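Local atomic coordinates of nucleoside hydrolase, putative (Trypanosoma brucei, PDB entry 3FZ0), a protein that belongs to the nucleoside hydrolase family, has an alpha/beta fold and carries a bound calcium ion. Residues G85-F96 and F245-F256. The protein carries 2 engineered substitutions. Sequence-based numbering, arbitrary orientation.
Sequences GFGSDGFGDAGF and FIEKLFQRLEAF
Arg252 NE donates to the backbone Gly92 O at 2.9 Å, a nearly straight bond (162°) that lies in the guanidinium plane but reaches the oxygen from above the carbonyl plane. A bend at chi2 (-59°) brings the guanidinium edge alongside Gly92, and NH2 adds a weak bond to Asp93 O. A water bridges the loop and the break between helices 241-249 and 251-257: it donates to Phe86 O and Leu249 O and accepts from Arg252 N (2.7 Å). Phe86 O also accepts from Gly92 N (3.0 Å). The Asp93 carboxylate serves its own loop, OD2 taking Ser88 N, and OD1 taking Ser88 OG and Asp89 N from opposite faces. Asp89 OD1 likewise accepts twice, from Phe91 N in an Asx turn and from Asp93 N. Against helix 17-27, Phe86 and Phe250 form an edge-to-face pair (planes at 75°), and Leu249 CD1 makes a CH-pi contact over the Phe91 ring. Phe96 and Phe245, an offset stack, adjoin helix 46-60. With its carbonyls satisfied by Arg252 and water, the loop between strand 66-68 and helix 101-104 is held in shape against both helices, Phe86 about 8 Å from the calcium ion; Asp93 probably adds charge attraction to Arg252 without a salt bridge.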
ATOM      1  N   GLY B  85      15.491 -25.026  -7.016  1.00 70.84           N
ATOM      2  CA  GLY B  85      16.241 -25.866  -6.072  1.00 70.09           C
ATOM      3  C   GLY B  85      16.171 -27.357  -6.390  1.00 69.75           C
ATOM      4  O   GLY B  85      17.157 -28.094  -6.257  1.00 69.62           O
ATOM      5  N   PHE B  86      15.015 -27.812  -6.836  1.00 69.25           N
ATOM      6  CA  PHE B  86      14.865 -29.191  -7.226  1.00 68.75           C
ATOM      7  C   PHE B  86      15.268 -29.460  -8.656  1.00 68.00           C
ATOM      8  O   PHE B  86      15.172 -30.588  -9.098  1.00 68.16           O
ATOM      9  CB  PHE B  86      13.418 -29.653  -6.962  1.00 69.20           C
ATOM     10  CG  PHE B  86      13.170 -30.014  -5.530  1.00 69.93           C
ATOM     11  CD1 PHE B  86      12.510 -29.109  -4.672  1.00 70.65           C
ATOM     12  CD2 PHE B  86      13.638 -31.241  -5.014  1.00 69.44           C
ATOM     13  CE1 PHE B  86      12.291 -29.431  -3.301  1.00 69.46           C
ATOM     14  CE2 PHE B  86      13.446 -31.581  -3.677  1.00 68.95           C
ATOM     15  CZ  PHE B  86      12.766 -30.671  -2.811  1.00 70.29           C
ATOM     16  N   GLY B  87      15.711 -28.430  -9.375  1.00 67.12           N
ATOM     17  CA  GLY B  87      16.065 -28.559 -10.801  1.00 66.59           C
ATOM     18  C   GLY B  87      15.146 -27.811 -11.785  1.00 66.30           C
ATOM     19  O   GLY B  87      14.123 -27.240 -11.401  1.00 65.72           O
ATOM     20  N   SER B  88      15.495 -27.826 -13.071  1.00 65.80           N
ATOM     21  CA  SER B  88      14.716 -27.060 -14.044  1.00 65.69           C
ATOM     22  C   SER B  88      13.235 -27.470 -14.161  1.00 65.11           C
ATOM     23  O   SER B  88      12.411 -26.637 -14.528  1.00 65.23           O
ATOM     24  CB  SER B  88      15.408 -27.021 -15.411  1.00 65.55           C
ATOM     25  OG  SER B  88      15.379 -28.271 -16.063  1.00 67.32           O
ATOM     26  N   ASP B  89      12.909 -28.726 -13.836  1.00 64.06           N
ATOM     27  CA  ASP B  89      11.532 -29.215 -13.894  1.00 63.03           C
ATOM     28  C   ASP B  89      10.919 -29.358 -12.504  1.00 62.51           C
ATOM     29  O   ASP B  89       9.848 -29.936 -12.352  1.00 61.88           O
ATOM     30  CB  ASP B  89      11.427 -30.535 -14.694  1.00 62.85           C
ATOM     31  CG  ASP B  89      12.120 -31.759 -14.002  1.00 63.69           C
ATOM     32  OD1 ASP B  89      12.719 -31.638 -12.897  1.00 62.86           O
ATOM     33  OD2 ASP B  89      12.064 -32.871 -14.595  1.00 61.33           O
ATOM     34  N   GLY B  90      11.628 -28.851 -11.491  1.00 62.00           N
ATOM     35  CA  GLY B  90      11.266 -29.019 -10.074  1.00 60.95           C
ATOM     36  C   GLY B  90      11.155 -30.446  -9.566  1.00 60.83           C
ATOM     37  O   GLY B  90      10.499 -30.686  -8.535  1.00 60.52           O
ATOM     38  N   PHE B  91      11.794 -31.395 -10.264  1.00 60.54           N
ATOM     39  CA  PHE B  91      11.532 -32.824 -10.053  1.00 60.41           C
ATOM     40  C   PHE B  91      12.778 -33.712 -10.270  1.00 60.87           C
ATOM     41  O   PHE B  91      12.679 -34.938 -10.500  1.00 60.70           O
ATOM     42  CB  PHE B  91      10.376 -33.277 -10.965  1.00 60.25           C
ATOM     43  CG  PHE B  91       9.289 -34.058 -10.248  1.00 59.48           C
ATOM     44  CD1 PHE B  91       8.552 -33.477  -9.206  1.00 57.58           C
ATOM     45  CD2 PHE B  91       8.972 -35.352 -10.646  1.00 58.55           C
ATOM     46  CE1 PHE B  91       7.548 -34.192  -8.558  1.00 57.46           C
ATOM     47  CE2 PHE B  91       7.975 -36.075  -9.994  1.00 58.70           C
ATOM     48  CZ  PHE B  91       7.259 -35.495  -8.949  1.00 57.68           C
ATOM     49  N   GLY B  92      13.947 -33.075 -10.209  1.00 61.25           N
ATOM     50  CA  GLY B  92      15.223 -33.729 -10.289  1.00 61.36           C
ATOM     51  C   GLY B  92      15.946 -33.687 -11.609  1.00 62.08           C
ATOM     52  O   GLY B  92      17.076 -34.122 -11.654  1.00 62.69           O
ATOM     53  N   ASP B  93      15.338 -33.148 -12.672  1.00 62.69           N
ATOM     54  CA  ASP B  93      15.824 -33.358 -14.063  1.00 63.55           C
ATOM     55  C   ASP B  93      16.374 -34.781 -14.227  1.00 63.48           C
ATOM     56  O   ASP B  93      17.499 -34.989 -14.672  1.00 63.77           O
ATOM     57  CB  ASP B  93      16.849 -32.278 -14.512  1.00 63.54           C
ATOM     58  CG  ASP B  93      16.335 -30.827 -14.291  1.00 65.87           C
ATOM     59  OD1 ASP B  93      15.160 -30.518 -14.648  1.00 66.83           O
ATOM     60  OD2 ASP B  93      17.107 -29.984 -13.758  1.00 67.28           O
ATOM     61  N   ALA B  94      15.561 -35.761 -13.856  1.00 63.68           N
ATOM     62  CA  ALA B  94      16.063 -37.105 -13.564  1.00 63.84           C
ATOM     63  C   ALA B  94      15.923 -38.118 -14.674  1.00 63.91           C
ATOM     64  O   ALA B  94      16.443 -39.221 -14.546  1.00 64.40           O
ATOM     65  CB  ALA B  94      15.402 -37.651 -12.298  1.00 63.96           C
ATOM     66  N   GLY B  95      15.227 -37.748 -15.748  1.00 64.04           N
ATOM     67  CA  GLY B  95      14.973 -38.622 -16.875  1.00 63.69           C
ATOM     68  C   GLY B  95      13.973 -39.718 -16.562  1.00 63.87           C
ATOM     69  O   GLY B  95      14.038 -40.785 -17.146  1.00 63.01           O
ATOM     70  N   PHE B  96      13.035 -39.452 -15.649  1.00 64.47           N
ATOM     71  CA  PHE B  96      11.878 -40.346 -15.478  1.00 65.08           C
ATOM     72  C   PHE B  96      11.143 -40.567 -16.816  1.00 65.80           C
ATOM     73  O   PHE B  96      11.004 -39.631 -17.627  1.00 65.79           O
ATOM     74  CB  PHE B  96      10.888 -39.797 -14.468  1.00 64.63           C
ATOM     75  CG  PHE B  96      11.453 -39.612 -13.098  1.00 64.68           C
ATOM     76  CD1 PHE B  96      11.358 -38.374 -12.455  1.00 63.19           C
ATOM     77  CD2 PHE B  96      12.066 -40.672 -12.436  1.00 63.57           C
ATOM     78  CE1 PHE B  96      11.875 -38.190 -11.172  1.00 63.39           C
ATOM     79  CE2 PHE B  96      12.581 -40.508 -11.154  1.00 63.59           C
ATOM     80  CZ  PHE B  96      12.491 -39.261 -10.513  1.00 64.14           C
ATOM     81  N   PHE B 245      13.630 -43.675  -6.707  1.00 61.81           N
ATOM     82  CA  PHE B 245      12.892 -42.503  -7.124  1.00 61.71           C
ATOM     83  C   PHE B 245      13.212 -41.286  -6.245  1.00 61.78           C
ATOM     84  O   PHE B 245      13.448 -40.208  -6.772  1.00 61.69           O
ATOM     85  CB  PHE B 245      11.377 -42.811  -7.159  1.00 61.19           C
ATOM     86  CG  PHE B 245      10.509 -41.628  -7.529  1.00 61.48           C
ATOM     87  CD1 PHE B 245      10.126 -41.416  -8.841  1.00 61.64           C
ATOM     88  CD2 PHE B 245      10.042 -40.752  -6.553  1.00 60.12           C
ATOM     89  CE1 PHE B 245       9.298 -40.333  -9.182  1.00 61.47           C
ATOM     90  CE2 PHE B 245       9.215 -39.663  -6.885  1.00 60.38           C
ATOM     91  CZ  PHE B 245       8.844 -39.456  -8.184  1.00 60.18           C
ATOM     92  N   ILE B 246      13.209 -41.459  -4.919  1.00 61.69           N
ATOM     93  CA  ILE B 246      13.547 -40.373  -4.010  1.00 61.59           C
ATOM     94  C   ILE B 246      14.978 -39.902  -4.252  1.00 62.24           C
ATOM     95  O   ILE B 246      15.208 -38.711  -4.361  1.00 62.57           O
ATOM     96  CB  ILE B 246      13.254 -40.709  -2.495  1.00 61.87           C
ATOM     97  CG1 ILE B 246      11.737 -40.946  -2.294  1.00 60.44           C
ATOM     98  CG2 ILE B 246      13.826 -39.591  -1.529  1.00 60.83           C
ATOM     99  CD1 ILE B 246      11.356 -41.428  -0.913  1.00 60.79           C
ATOM    100  N   GLU B 247      15.924 -40.818  -4.415  1.00 62.78           N
ATOM    101  CA  GLU B 247      17.304 -40.398  -4.732  1.00 63.89           C
ATOM    102  C   GLU B 247      17.382 -39.533  -5.995  1.00 64.01           C
ATOM    103  O   GLU B 247      18.111 -38.534  -6.012  1.00 64.66           O
ATOM    104  CB  GLU B 247      18.308 -41.566  -4.803  1.00 63.23           C
ATOM    105  CG  GLU B 247      19.744 -41.118  -4.779  1.00 63.56           C
ATOM    106  CD  GLU B 247      20.765 -42.247  -4.973  1.00 65.15           C
ATOM    107  OE1 GLU B 247      21.951 -41.992  -4.729  1.00 66.91           O
ATOM    108  OE2 GLU B 247      20.408 -43.386  -5.371  1.00 67.79           O
ATOM    109  N   LYS B 248      16.635 -39.905  -7.031  1.00 63.90           N
ATOM    110  CA  LYS B 248      16.657 -39.165  -8.288  1.00 64.14           C
ATOM    111  C   LYS B 248      15.943 -37.815  -8.173  1.00 64.28           C
ATOM    112  O   LYS B 248      16.379 -36.816  -8.746  1.00 63.91           O
ATOM    113  CB  LYS B 248      16.034 -39.999  -9.409  1.00 64.23           C
ATOM    114  CG  LYS B 248      16.932 -41.093 -10.001  1.00 64.35           C
ATOM    115  CD  LYS B 248      16.101 -41.887 -10.989  1.00 65.66           C
ATOM    116  CE  LYS B 248      16.795 -43.099 -11.493  1.00 67.79           C
ATOM    117  NZ  LYS B 248      15.883 -43.785 -12.433  1.00 68.09           N
ATOM    118  N   LEU B 249      14.838 -37.804  -7.429  1.00 64.34           N
ATOM    119  CA  LEU B 249      14.042 -36.598  -7.210  1.00 64.35           C
ATOM    120  C   LEU B 249      14.797 -35.484  -6.493  1.00 64.53           C
ATOM    121  O   LEU B 249      14.613 -34.319  -6.811  1.00 64.45           O
ATOM    122  CB  LEU B 249      12.823 -36.962  -6.395  1.00 64.18           C
ATOM    123  CG  LEU B 249      11.811 -35.891  -6.106  1.00 64.63           C
ATOM    124  CD1 LEU B 249      11.039 -35.467  -7.373  1.00 64.20           C
ATOM    125  CD2 LEU B 249      10.896 -36.445  -5.043  1.00 65.54           C
ATOM    126  N   PHE B 250      15.666 -35.860  -5.552  1.00 64.76           N
ATOM    127  CA  PHE B 250      16.363 -34.918  -4.671  1.00 64.58           C
ATOM    128  C   PHE B 250      17.798 -34.628  -5.123  1.00 64.49           C
ATOM    129  O   PHE B 250      18.509 -33.879  -4.464  1.00 64.32           O
ATOM    130  CB  PHE B 250      16.368 -35.448  -3.214  1.00 64.72           C
ATOM    131  CG  PHE B 250      15.209 -34.972  -2.382  1.00 65.11           C
ATOM    132  CD1 PHE B 250      13.902 -35.190  -2.788  1.00 64.61           C
ATOM    133  CD2 PHE B 250      15.444 -34.285  -1.184  1.00 66.53           C
ATOM    134  CE1 PHE B 250      12.835 -34.741  -2.031  1.00 66.09           C
ATOM    135  CE2 PHE B 250      14.383 -33.805  -0.409  1.00 67.17           C
ATOM    136  CZ  PHE B 250      13.057 -34.047  -0.835  1.00 66.86           C
ATOM    137  N   GLN B 251      18.226 -35.220  -6.236  1.00 64.24           N
ATOM    138  CA  GLN B 251      19.651 -35.145  -6.633  1.00 64.22           C
ATOM    139  C   GLN B 251      20.160 -33.718  -6.865  1.00 64.54           C
ATOM    140  O   GLN B 251      21.291 -33.392  -6.493  1.00 64.37           O
ATOM    141  CB  GLN B 251      19.994 -36.073  -7.820  1.00 63.77           C
ATOM    142  CG  GLN B 251      19.380 -35.699  -9.179  1.00 64.16           C
ATOM    143  CD  GLN B 251      19.658 -36.735 -10.270  1.00 64.41           C
ATOM    144  OE1 GLN B 251      18.746 -37.372 -10.798  1.00 64.49           O
ATOM    145  NE2 GLN B 251      20.927 -36.911 -10.602  1.00 65.02           N
ATOM    146  N   ARG B 252      19.318 -32.859  -7.444  1.00 64.77           N
ATOM    147  CA  ARG B 252      19.707 -31.464  -7.692  1.00 65.09           C
ATOM    148  C   ARG B 252      19.719 -30.694  -6.381  1.00 65.31           C
ATOM    149  O   ARG B 252      20.736 -30.110  -6.027  1.00 65.14           O
ATOM    150  CB  ARG B 252      18.785 -30.794  -8.732  1.00 64.68           C
ATOM    151  CG  ARG B 252      18.565 -31.619 -10.001  1.00 64.52           C
ATOM    152  CD  ARG B 252      19.894 -31.926 -10.717  1.00 64.43           C
ATOM    153  NE  ARG B 252      19.716 -33.018 -11.662  1.00 66.83           N
ATOM    154  CZ  ARG B 252      20.570 -33.339 -12.632  1.00 68.94           C
ATOM    155  NH1 ARG B 252      21.678 -32.635 -12.812  1.00 68.65           N
ATOM    156  NH2 ARG B 252      20.309 -34.364 -13.437  1.00 69.39           N
ATOM    157  N   LEU B 253      18.597 -30.721  -5.656  1.00 66.04           N
ATOM    158  CA  LEU B 253      18.516 -30.137  -4.323  1.00 67.04           C
ATOM    159  C   LEU B 253      19.738 -30.533  -3.503  1.00 67.72           C
ATOM    160  O   LEU B 253      20.397 -29.668  -2.912  1.00 67.78           O
ATOM    161  CB  LEU B 253      17.254 -30.582  -3.581  1.00 66.96           C
ATOM    162  CG  LEU B 253      17.089 -29.867  -2.235  1.00 67.72           C
ATOM    163  CD1 LEU B 253      16.854 -28.386  -2.486  1.00 67.91           C
ATOM    164  CD2 LEU B 253      15.948 -30.417  -1.375  1.00 67.64           C
ATOM    165  N   GLU B 254      20.047 -31.831  -3.480  1.00 68.28           N
ATOM    166  CA  GLU B 254      21.225 -32.322  -2.765  1.00 69.24           C
ATOM    167  C   GLU B 254      22.534 -31.629  -3.232  1.00 69.89           C
ATOM    168  O   GLU B 254      23.334 -31.187  -2.404  1.00 70.25           O
ATOM    169  CB  GLU B 254      21.334 -33.851  -2.843  1.00 68.90           C
ATOM    170  CG  GLU B 254      22.310 -34.443  -1.831  1.00 69.11           C
ATOM    171  CD  GLU B 254      22.618 -35.922  -2.067  1.00 68.92           C
ATOM    172  OE1 GLU B 254      23.197 -36.560  -1.162  1.00 67.90           O
ATOM    173  OE2 GLU B 254      22.301 -36.448  -3.155  1.00 69.10           O
ATOM    174  N   ALA B 255      22.742 -31.507  -4.540  1.00 70.52           N
ATOM    175  CA  ALA B 255      23.974 -30.864  -5.038  1.00 71.42           C
ATOM    176  C   ALA B 255      24.003 -29.369  -4.747  1.00 71.88           C
ATOM    177  O   ALA B 255      25.050 -28.793  -4.552  1.00 72.17           O
ATOM    178  CB  ALA B 255      24.172 -31.126  -6.534  1.00 71.22           C
ATOM    179  N   PHE B 256      22.841 -28.750  -4.687  1.00 72.83           N
ATOM    180  CA  PHE B 256      22.766 -27.317  -4.484  1.00 73.81           C
ATOM    181  C   PHE B 256      22.973 -26.946  -3.022  1.00 74.24           C
ATOM    182  O   PHE B 256      23.610 -25.928  -2.735  1.00 75.00           O
ATOM    183  CB  PHE B 256      21.411 -26.755  -4.965  1.00 74.33           C
ATOM    184  CG  PHE B 256      21.279 -26.638  -6.475  1.00 75.33           C
ATOM    185  CD1 PHE B 256      20.075 -26.997  -7.115  1.00 75.43           C
ATOM    186  CD2 PHE B 256      22.349 -26.150  -7.256  1.00 76.56           C
ATOM    187  CE1 PHE B 256      19.931 -26.882  -8.508  1.00 76.33           C
ATOM    188  CE2 PHE B 256      22.231 -26.033  -8.666  1.00 77.60           C
ATOM    189  CZ  PHE B 256      21.008 -26.397  -9.292  1.00 76.97           C
TER
HETATM  190  O   HOH W   1      16.642 -32.464  -7.373  1.00 48.30           O